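Local coordinates for hypothetical protein (Pyrococcus furiosus, PDB 1YB3) that is of unknown function and belongs to a family of uncharacterised proteins, here from a hyperthermophilic archaeon, at residues A[94-99]-A[129-134]. Numbering follows the deposited sequence. Where two conformers were deposited one is given.
Sequences LSKEFI and SGDEVW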
# COMPACT_ATOMS: atom_id res chain seq x y z
N LEU A 94 11.90 -12.66 -1.65
CA LEU A 94 11.62 -12.41 -0.25
C LEU A 94 12.26 -13.43 0.68
O LEU A 94 12.89 -14.40 0.24
CB LEU A 94 10.10 -12.35 -0.03
CG LEU A 94 9.41 -11.28 -0.88
CD1 LEU A 94 7.92 -11.43 -0.75
CD2 LEU A 94 9.87 -9.86 -0.52
N SER A 95 12.13 -13.18 1.98
CA SER A 95 12.71 -14.04 2.99
C SER A 95 11.91 -13.85 4.26
O SER A 95 11.23 -12.83 4.42
CB SER A 95 14.18 -13.65 3.22
OG SER A 95 14.29 -12.32 3.69
N LYS A 96 12.00 -14.83 5.16
CA LYS A 96 11.32 -14.76 6.44
C LYS A 96 11.71 -13.49 7.20
O LYS A 96 10.84 -12.84 7.79
CB LYS A 96 11.64 -16.02 7.27
CG LYS A 96 11.01 -16.06 8.67
CD LYS A 96 11.47 -17.32 9.41
CE LYS A 96 11.74 -17.03 10.88
NZ LYS A 96 12.40 -18.18 11.59
N GLU A 97 12.99 -13.13 7.17
CA GLU A 97 13.47 -11.95 7.91
C GLU A 97 12.88 -10.64 7.39
O GLU A 97 12.52 -9.76 8.18
CB GLU A 97 15.00 -11.86 7.97
CG GLU A 97 15.47 -10.98 9.14
CD GLU A 97 16.96 -10.74 9.17
OE1 GLU A 97 17.72 -11.52 8.55
OE2 GLU A 97 17.38 -9.76 9.82
N PHE A 98 12.76 -10.50 6.06
CA PHE A 98 12.11 -9.30 5.51
C PHE A 98 10.67 -9.20 6.01
O PHE A 98 10.24 -8.15 6.48
CB PHE A 98 12.14 -9.30 3.99
CG PHE A 98 11.41 -8.11 3.38
CD1 PHE A 98 11.96 -6.82 3.45
CD2 PHE A 98 10.17 -8.29 2.77
CE1 PHE A 98 11.30 -5.73 2.90
CE2 PHE A 98 9.49 -7.20 2.21
CZ PHE A 98 10.05 -5.91 2.27
N ILE A 99 9.94 -10.31 5.94
CA ILE A 99 8.56 -10.37 6.44
C ILE A 99 8.47 -9.94 7.92
O ILE A 99 7.62 -9.10 8.27
CB ILE A 99 7.95 -11.79 6.26
CG1 ILE A 99 8.04 -12.26 4.80
CG2 ILE A 99 6.55 -11.87 6.85
CD1 ILE A 99 7.47 -11.32 3.76
N SER A 129 1.90 -13.96 13.70
CA SER A 129 3.36 -13.88 13.75
C SER A 129 3.95 -13.85 12.35
O SER A 129 3.34 -14.35 11.40
CB SER A 129 3.94 -15.07 14.53
OG SER A 129 3.72 -16.29 13.83
N GLY A 130 5.14 -13.27 12.23
CA GLY A 130 5.88 -13.24 10.97
C GLY A 130 6.24 -14.61 10.41
O GLY A 130 6.31 -14.79 9.19
N ASP A 131 6.49 -15.57 11.31
CA ASP A 131 6.78 -16.96 10.91
C ASP A 131 5.57 -17.58 10.23
O ASP A 131 5.70 -18.25 9.20
CB ASP A 131 7.21 -17.80 12.12
CG ASP A 131 7.67 -19.21 11.72
OD1 ASP A 131 8.64 -19.32 10.93
OD2 ASP A 131 7.07 -20.19 12.21
N GLU A 132 4.38 -17.35 10.80
CA GLU A 132 3.14 -17.87 10.25
C GLU A 132 2.83 -17.22 8.90
O GLU A 132 2.40 -17.88 7.97
CB GLU A 132 1.98 -17.68 11.22
CG GLU A 132 0.72 -18.46 10.85
CD GLU A 132 -0.44 -18.24 11.82
OE1 GLU A 132 -0.19 -18.08 13.04
OE2 GLU A 132 -1.60 -18.24 11.36
N VAL A 133 3.05 -15.91 8.81
CA VAL A 133 2.91 -15.19 7.54
C VAL A 133 3.80 -15.80 6.46
O VAL A 133 3.34 -16.05 5.35
CB VAL A 133 3.19 -13.68 7.70
CG1 VAL A 133 3.07 -12.97 6.36
CG2 VAL A 133 2.23 -13.05 8.72
N TRP A 134 5.07 -16.03 6.77
CA TRP A 134 6.00 -16.63 5.82
C TRP A 134 5.57 -18.05 5.39
O TRP A 134 5.63 -18.39 4.20
CB TRP A 134 7.44 -16.64 6.37
CG TRP A 134 8.46 -17.17 5.39
CD1 TRP A 134 9.25 -18.27 5.55
CD2 TRP A 134 8.79 -16.62 4.10
NE1 TRP A 134 10.04 -18.45 4.44
CE2 TRP A 134 9.79 -17.45 3.54
CE3 TRP A 134 8.33 -15.51 3.37
CZ2 TRP A 134 10.34 -17.21 2.28
CZ3 TRP A 134 8.88 -15.27 2.11
CH2 TRP A 134 9.87 -16.11 1.58
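G130 and I99 meet where the first turns of two short helices come together, each begun by a serine N-cap: S129 OG accepts from E132 N, and S95 OG, weakly, from F98 N. No hydrogen bond crosses the contact; the W134 indole contributes its largest share, alongside I99 on V133 and G130. Having no side chain, G130 presents its backbone, and its carbonyl O lies 3.7 Å from I99 CG2; the same O accepts from W134 N inside its own helix. The D131 and K96 side chains meet at a slant, with OD1 nearest K96 CD and CE. In the conformer described, D131 OD1 comes within 4.0 Å of K96 NZ, a long salt bridge that is doubtful because D131 has a second conformer. V133 sets CG1 anti to its backbone N (chi1 178°), where it meets I99 CG2 at 3.7 Å. W134 likewise holds CG anti to its backbone N (chi1 -176°), on a CB directed at the other helix. K96 CB sits over the face of its five-membered ring, 3.9 Å from the centroid in a CH-pi contact, and S95 CA lies over the same face. I99 crosses W134 at about a right angle, CG1 approaching CE3 at 3.6 Å, while L94 CB touches W134 CZ3 at 3.8 Å. An alanine in place of W134 would probably open a gap between the helices, leaving K96 CB, I99 CG1 and L94 CB without their aromatic partner. Beneath this pairing runs the antiparallel sheet: L94 and I99 pack on F147 of strand 144-150, V133 rests on F121 and Y122 of strand 120-123, and helices 96-105 and 130-138 thus lie together against it.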